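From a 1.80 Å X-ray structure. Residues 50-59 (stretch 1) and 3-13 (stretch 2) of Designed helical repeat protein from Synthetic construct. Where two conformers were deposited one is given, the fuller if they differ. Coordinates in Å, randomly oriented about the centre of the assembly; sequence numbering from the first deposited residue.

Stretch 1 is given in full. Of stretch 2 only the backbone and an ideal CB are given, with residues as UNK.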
ATOM      1  N   MET A  50      -0.396 -12.896   5.642  1.00 38.90           N
ATOM      2  CA  MET A  50      -0.944 -11.628   6.119  1.00 40.47           C
ATOM      3  C   MET A  50       0.141 -10.800   6.802  1.00 37.81           C
ATOM      4  O   MET A  50       0.331  -9.611   6.503  1.00 34.58           O
ATOM      5  CB  MET A  50      -2.104 -11.873   7.084  1.00 43.44           C
ATOM      6  CG  MET A  50      -2.781 -10.612   7.564  1.00 46.00           C
ATOM      7  SD  MET A  50      -3.550  -9.784   6.176  1.00 50.73           S
ATOM      8  CE  MET A  50      -5.181 -10.518   6.240  1.00 57.61           C
ATOM      9  N   ALA A  51       0.883 -11.449   7.695  1.00 37.49           N
ATOM     10  CA  ALA A  51       1.928 -10.769   8.449  1.00 38.48           C
ATOM     11  C   ALA A  51       2.965 -10.188   7.490  1.00 36.28           C
ATOM     12  O   ALA A  51       3.471  -9.076   7.702  1.00 35.96           O
ATOM     13  CB  ALA A  51       2.576 -11.723   9.439  1.00 39.42           C
ATOM     14  N   LYS A  52       3.267 -10.934   6.429  0.66 35.07           N
ATOM     15  CA  LYS A  52       4.245 -10.490   5.430  0.66 34.92           C
ATOM     16  C   LYS A  52       3.814  -9.190   4.764  0.66 32.39           C
ATOM     17  O   LYS A  52       4.588  -8.246   4.664  0.66 30.69           O
ATOM     18  CB  LYS A  52       4.442 -11.559   4.351  0.66 39.51           C
ATOM     19  CG  LYS A  52       5.193 -12.790   4.794  0.66 43.18           C
ATOM     20  CD  LYS A  52       5.030 -13.936   3.797  0.66 50.13           C
ATOM     21  CE  LYS A  52       5.377 -13.537   2.361  0.66 53.51           C
ATOM     22  NZ  LYS A  52       5.031 -14.624   1.389  0.66 58.28           N
ATOM     23  N   VAL A  53       2.575  -9.163   4.285  1.00 31.47           N
ATOM     24  CA  VAL A  53       2.030  -7.977   3.643  1.00 31.19           C
ATOM     25  C   VAL A  53       2.012  -6.804   4.618  1.00 29.25           C
ATOM     26  O   VAL A  53       2.414  -5.692   4.265  1.00 26.77           O
ATOM     27  CB  VAL A  53       0.600  -8.234   3.102  1.00 33.70           C
ATOM     28  CG1 VAL A  53      -0.013  -6.966   2.490  1.00 31.51           C
ATOM     29  CG2 VAL A  53       0.614  -9.367   2.100  1.00 37.28           C
ATOM     30  N   MET A  54       1.579  -7.054   5.856  1.00 27.40           N
ATOM     31  CA  MET A  54       1.464  -5.970   6.819  1.00 29.29           C
ATOM     32  C   MET A  54       2.828  -5.365   7.146  1.00 27.50           C
ATOM     33  O   MET A  54       2.935  -4.150   7.316  1.00 28.43           O
ATOM     34  CB  MET A  54       0.811  -6.443   8.116  1.00 34.83           C
ATOM     35  CG  MET A  54      -0.641  -6.873   8.004  1.00 37.68           C
ATOM     36  SD  MET A  54      -1.712  -5.663   7.209  1.00 32.60           S
ATOM     37  CE  MET A  54      -1.892  -6.400   5.588  1.00 38.03           C
ATOM     38  N   LEU A  55       3.869  -6.193   7.225  1.00 31.05           N
ATOM     39  CA  LEU A  55       5.207  -5.662   7.509  1.00 31.89           C
ATOM     40  C   LEU A  55       5.696  -4.780   6.386  1.00 29.78           C
ATOM     41  O   LEU A  55       6.244  -3.690   6.623  1.00 30.72           O
ATOM     42  CB  LEU A  55       6.190  -6.797   7.773  1.00 33.46           C
ATOM     43  CG  LEU A  55       7.618  -6.394   8.164  1.00 35.98           C
ATOM     44  CD1 LEU A  55       7.615  -5.590   9.463  1.00 38.15           C
ATOM     45  CD2 LEU A  55       8.510  -7.631   8.306  1.00 40.36           C
ATOM     46  N   ALA A  56       5.496  -5.232   5.155  1.00 29.63           N
ATOM     47  CA  ALA A  56       5.918  -4.440   4.009  1.00 27.54           C
ATOM     48  C   ALA A  56       5.184  -3.092   4.008  1.00 23.55           C
ATOM     49  O   ALA A  56       5.796  -2.051   3.786  1.00 26.10           O
ATOM     50  CB  ALA A  56       5.663  -5.201   2.702  1.00 29.72           C
ATOM     51  N   LEU A  57       3.883  -3.102   4.270  1.00 24.89           N
ATOM     52  CA  LEU A  57       3.104  -1.851   4.277  1.00 24.18           C
ATOM     53  C   LEU A  57       3.539  -0.878   5.369  1.00 24.83           C
ATOM     54  O   LEU A  57       3.695   0.323   5.115  1.00 23.68           O
ATOM     55  CB  LEU A  57       1.615  -2.151   4.456  1.00 25.00           C
ATOM     56  CG  LEU A  57       0.934  -2.848   3.266  1.00 26.48           C
ATOM     57  CD1 LEU A  57      -0.541  -3.094   3.547  1.00 30.30           C
ATOM     58  CD2 LEU A  57       1.103  -1.987   1.997  1.00 28.88           C
ATOM     59  N   ALA A  58       3.754  -1.406   6.565  1.00 25.51           N
ATOM     60  CA  ALA A  58       4.201  -0.605   7.687  1.00 30.97           C
ATOM     61  C   ALA A  58       5.528   0.065   7.355  1.00 28.26           C
ATOM     62  O   ALA A  58       5.689   1.262   7.571  1.00 29.28           O
ATOM     63  CB  ALA A  58       4.328  -1.476   8.933  1.00 34.81           C
ATOM     64  N   LYS A  59       6.468  -0.687   6.795  1.00 25.41           N
ATOM     65  CA  LYS A  59       7.754  -0.091   6.389  1.00 24.37           C
ATOM     66  C   LYS A  59       7.597   0.944   5.300  1.00 23.39           C
ATOM     67  O   LYS A  59       8.341   1.934   5.271  1.00 26.50           O
ATOM     68  CB  LYS A  59       8.726  -1.147   5.894  1.00 25.42           C
ATOM     69  CG  LYS A  59       9.257  -2.081   6.948  1.00 30.13           C
ATOM     70  CD  LYS A  59      10.028  -3.188   6.263  1.00 35.92           C
ATOM     71  CE  LYS A  59      10.715  -4.118   7.227  1.00 42.27           C
ATOM     72  NZ  LYS A  59      11.359  -5.215   6.444  1.00 51.62           N
ATOM     73  N   UNK A   3       8.004  -9.373  16.761  1.00 70.15           N
ATOM     74  CA  UNK A   3       8.878  -8.383  17.375  1.00 69.86           C
ATOM     75  C   UNK A   3       9.422  -7.390  16.347  1.00 58.70           C
ATOM     76  O   UNK A   3       9.650  -6.225  16.676  1.00 52.95           O
ATOM     77  CB  UNK A   3      10.036  -9.080  18.092  1.00 69.86           C
ATOM     78  N   UNK A   4       9.639  -7.835  15.111  1.00 55.22           N
ATOM     79  CA  UNK A   4      10.047  -6.907  14.061  1.00 54.09           C
ATOM     80  C   UNK A   4       8.897  -5.960  13.731  1.00 49.22           C
ATOM     81  O   UNK A   4       9.119  -4.778  13.457  1.00 43.76           O
ATOM     82  CB  UNK A   4      10.495  -7.666  12.810  1.00 54.09           C
ATOM     83  N   UNK A   5       7.669  -6.466  13.784  1.00 52.45           N
ATOM     84  CA  UNK A   5       6.507  -5.618  13.565  1.00 50.04           C
ATOM     85  C   UNK A   5       6.368  -4.620  14.707  1.00 48.70           C
ATOM     86  O   UNK A   5       6.106  -3.446  14.471  1.00 46.91           O
ATOM     87  CB  UNK A   5       5.238  -6.462  13.431  1.00 50.04           C
ATOM     88  N   UNK A   6       6.557  -5.077  15.942  1.00 47.07           N
ATOM     89  CA  UNK A   6       6.375  -4.190  17.093  1.00 50.59           C
ATOM     90  C   UNK A   6       7.328  -3.005  16.998  1.00 45.73           C
ATOM     91  O   UNK A   6       6.969  -1.886  17.386  1.00 39.82           O
ATOM     92  CB  UNK A   6       6.598  -4.948  18.403  1.00 50.59           C
ATOM     93  N   UNK A   7       8.539  -3.256  16.498  1.00 49.34           N
ATOM     94  CA  UNK A   7       9.522  -2.189  16.285  1.00 52.73           C
ATOM     95  C   UNK A   7       9.077  -1.190  15.219  1.00 41.73           C
ATOM     96  O   UNK A   7       9.210   0.022  15.395  1.00 38.10           O
ATOM     97  CB  UNK A   7      10.870  -2.794  15.888  1.00 52.73           C
ATOM     98  N   UNK A   8       8.562  -1.690  14.098  1.00 36.78           N
ATOM     99  CA  UNK A   8       8.086  -0.806  13.047  1.00 36.14           C
ATOM    100  C   UNK A   8       6.901   0.033  13.521  1.00 33.63           C
ATOM    101  O   UNK A   8       6.796   1.210  13.165  1.00 33.61           O
ATOM    102  CB  UNK A   8       7.697  -1.618  11.810  1.00 36.14           C
ATOM    103  N   UNK A   9       6.013  -0.567  14.307  1.00 33.72           N
ATOM    104  CA  UNK A   9       4.827   0.141  14.803  1.00 34.77           C
ATOM    105  C   UNK A   9       5.174   1.264  15.773  1.00 39.28           C
ATOM    106  O   UNK A   9       4.553   2.335  15.759  1.00 38.32           O
ATOM    107  CB  UNK A   9       3.879  -0.846  15.487  1.00 34.77           C
ATOM    108  N   UNK A  10       6.178   1.018  16.602  1.00 38.92           N
ATOM    109  CA  UNK A  10       6.676   2.034  17.519  1.00 40.51           C
ATOM    110  C   UNK A  10       7.279   3.174  16.708  1.00 34.18           C
ATOM    111  O   UNK A  10       7.156   4.351  17.082  1.00 33.39           O
ATOM    112  CB  UNK A  10       7.705   1.447  18.488  1.00 40.51           C
ATOM    113  N   UNK A  11       7.902   2.846  15.579  1.00 35.17           N
ATOM    114  CA  UNK A  11       8.480   3.880  14.715  1.00 34.96           C
ATOM    115  C   UNK A  11       7.368   4.684  14.029  1.00 31.98           C
ATOM    116  O   UNK A  11       7.507   5.896  13.796  1.00 29.79           O
ATOM    117  CB  UNK A  11       9.404   3.251  13.670  1.00 34.96           C
ATOM    118  N   UNK A  12       6.286   3.998  13.669  1.00 30.44           N
ATOM    119  CA  UNK A  12       5.125   4.666  13.089  1.00 27.15           C
ATOM    120  C   UNK A  12       4.511   5.625  14.089  1.00 25.57           C
ATOM    121  O   UNK A  12       4.113   6.719  13.718  1.00 29.89           O
ATOM    122  CB  UNK A  12       4.084   3.643  12.629  1.00 27.15           C
ATOM    123  N   UNK A  13       4.417   5.204  15.345  1.00 27.11           N
ATOM    124  CA  UNK A  13       3.888   6.075  16.392  1.00 31.12           C
ATOM    125  C   UNK A  13       4.777   7.324  16.529  1.00 32.93           C
ATOM    126  O   UNK A  13       4.280   8.433  16.743  1.00 29.45           O
ATOM    127  CB  UNK A  13       3.801   5.325  17.723  1.00 31.12           C
TER

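Both stretches are helical, and their axes run in roughly the same direction, 29° apart, with a closest approach of 9.8 Å. Every position of stretch 2 has helical backbone angles, so backbone geometry alone favours no particular side chain beyond those that suit a helix.

Position 3 has nothing of stretch 1 within 5.5 Å of its ideal CB. A polar or charged residue would suit it, as would many others. It is Asp3, which is poorly ordered and makes no contact here.

At position 4 the CA-to-CB bond points toward stretch 1. The ideal CB lies 4.9 Å from Leu55 CD1, and the amino group of Lys59 lies farther out on the same side. A short apolar residue could rest on the leucine. A longer acidic one could also reach the lysine, and a glutamine might do so without the charge. The residue is Glu4. Its chi1 and chi2 are both t, so the chain is extended. OE2 of Glu4 comes within 3.5 Å of NZ of Lys59, a salt bridge, and lies 3.9 Å from CD2 of Leu55.

Position 5 points sideways, with its ideal CB 4.7 Å from Leu55 CD1. Its CA is 6.2 Å from the CA of Leu55. Ahead lies a hollow bounded by Ala51, Met54, Leu55 and Ala58, where the two alanines leave room. A long, flexible apolar chain could turn into it; methionine suits it well, and leucine or isoleucine would probably reach less deeply. Met5 is the knob in this hole. With chi1 t and chi2 and chi3 both p, its end bends inward. CE of Met5 reaches 3.3 Å from CA of Leu55 and 3.7 Å from CB of Leu55, while SD of Met5 lies 4.2 Å from CB of Ala58.

Positions 6 and 7 find no partner in stretch 1, and polar residues would serve. They are Lys6 and Lys7.

Position 8 points toward stretch 1. Its ideal CB is 4.4 Å from Ala58 CB, 4.6 Å from Leu55 CD1 and 5.1 Å from Lys59 CG. So close an approach to an apolar surface suits a compact apolar residue: valine, alanine or perhaps isoleucine. It is Val8, with chi1 t. CG1 of Val8 packs 3.4 Å from CB of Ala58, and CG2 of Val8 lies 3.9 Å from CD1 of Leu55.

Position 9 points sideways, with its ideal CB beyond 5.5 Å of stretch 1. Many residues would be tolerated. SD of Met9 stays 4.7 Å from CB of Ala58 at its nearest.

Positions 10 and 11 are out of reach, so stretch 1 sets little preference. They are Glu10 and Ala11.

Position 12 points toward stretch 1, but no atom lies within 5.5 Å of its ideal CB. A medium or long apolar chain could close the gap to Ala58. Leu12 does so, with CD1 of Leu12 4.0 Å from CB of Ala58.

Position 13 is out of reach, so stretch 1 sets no preference; a polar residue is one of many that would do. Lys13 touches a crystal neighbour.

Stretch 2 3-13: DEMKKVMEALK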
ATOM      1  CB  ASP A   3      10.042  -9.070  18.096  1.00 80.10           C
ATOM      2  CG  ASP A   3       9.585  -9.928  19.258  1.00 90.33           C
ATOM      3  OD1 ASP A   3       8.487  -9.669  19.795  1.00 92.46           O
ATOM      4  OD2 ASP A   3      10.326 -10.861  19.632  1.00 95.45           O
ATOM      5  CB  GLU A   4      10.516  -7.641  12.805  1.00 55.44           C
ATOM      6  CG  GLU A   4      11.270  -6.715  11.847  1.00 58.74           C
ATOM      7  CD  GLU A   4      11.702  -7.396  10.561  1.00 61.14           C
ATOM      8  OE1 GLU A   4      11.681  -8.644  10.510  1.00 65.40           O
ATOM      9  OE2 GLU A   4      12.059  -6.678   9.601  1.00 58.72           O
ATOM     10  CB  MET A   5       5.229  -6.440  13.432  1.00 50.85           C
ATOM     11  CG  MET A   5       3.985  -5.588  13.273  1.00 49.29           C
ATOM     12  SD  MET A   5       3.963  -4.518  11.812  1.00 53.05           S
ATOM     13  CE  MET A   5       3.945  -5.780  10.566  1.00 40.30           C
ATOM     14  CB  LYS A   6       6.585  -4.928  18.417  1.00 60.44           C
ATOM     15  CG  LYS A   6       5.368  -5.708  18.909  1.00 72.70           C
ATOM     16  CD  LYS A   6       5.679  -6.481  20.190  1.00 84.69           C
ATOM     17  CE  LYS A   6       4.438  -7.151  20.780  1.00 91.66           C
ATOM     18  NZ  LYS A   6       4.086  -8.437  20.114  1.00 95.57           N
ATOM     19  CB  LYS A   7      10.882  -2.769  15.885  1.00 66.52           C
ATOM     20  CG  LYS A   7      11.770  -3.187  17.053  1.00 81.43           C
ATOM     21  CD  LYS A   7      13.091  -3.794  16.575  1.00 92.61           C
ATOM     22  CE  LYS A   7      13.864  -2.856  15.649  1.00 98.56           C
ATOM     23  NZ  LYS A   7      15.187  -3.408  15.245  1.00102.54           N
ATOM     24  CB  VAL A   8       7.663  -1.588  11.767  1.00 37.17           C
ATOM     25  CG1 VAL A   8       7.133  -0.641  10.720  1.00 34.32           C
ATOM     26  CG2 VAL A   8       8.829  -2.357  11.186  1.00 41.28           C
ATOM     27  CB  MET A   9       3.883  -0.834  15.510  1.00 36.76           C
ATOM     28  CG  MET A   9       3.254  -1.888  14.631  1.00 40.05           C
ATOM     29  SD  MET A   9       2.339  -1.216  13.228  1.00 64.22           S
ATOM     30  CE  MET A   9       1.265  -0.076  14.077  1.00 36.96           C
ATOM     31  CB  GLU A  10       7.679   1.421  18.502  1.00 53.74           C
ATOM     32  CG  GLU A  10       6.999   0.528  19.549  1.00 67.69           C
ATOM     33  CD  GLU A  10       7.970  -0.327  20.352  1.00 82.91           C
ATOM     34  OE1 GLU A  10       9.162  -0.405  19.980  1.00 87.69           O
ATOM     35  OE2 GLU A  10       7.535  -0.925  21.360  1.00 88.60           O
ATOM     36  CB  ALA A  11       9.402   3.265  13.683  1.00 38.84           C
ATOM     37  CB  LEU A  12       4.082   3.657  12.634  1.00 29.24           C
ATOM     38  CG  LEU A  12       4.445   2.999  11.304  1.00 32.19           C
ATOM     39  CD1 LEU A  12       3.560   1.761  11.089  1.00 33.73           C
ATOM     40  CD2 LEU A  12       4.300   3.982  10.164  1.00 29.05           C
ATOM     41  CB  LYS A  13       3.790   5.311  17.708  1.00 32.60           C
ATOM     42  CG  LYS A  13       3.076   6.050  18.815  1.00 39.19           C
ATOM     43  CD  LYS A  13       2.906   5.161  20.039  1.00 43.31           C
ATOM     44  CE  LYS A  13       2.093   5.836  21.126  1.00 47.99           C
ATOM     45  NZ  LYS A  13       2.919   6.744  21.971  1.00 49.76           N
TER
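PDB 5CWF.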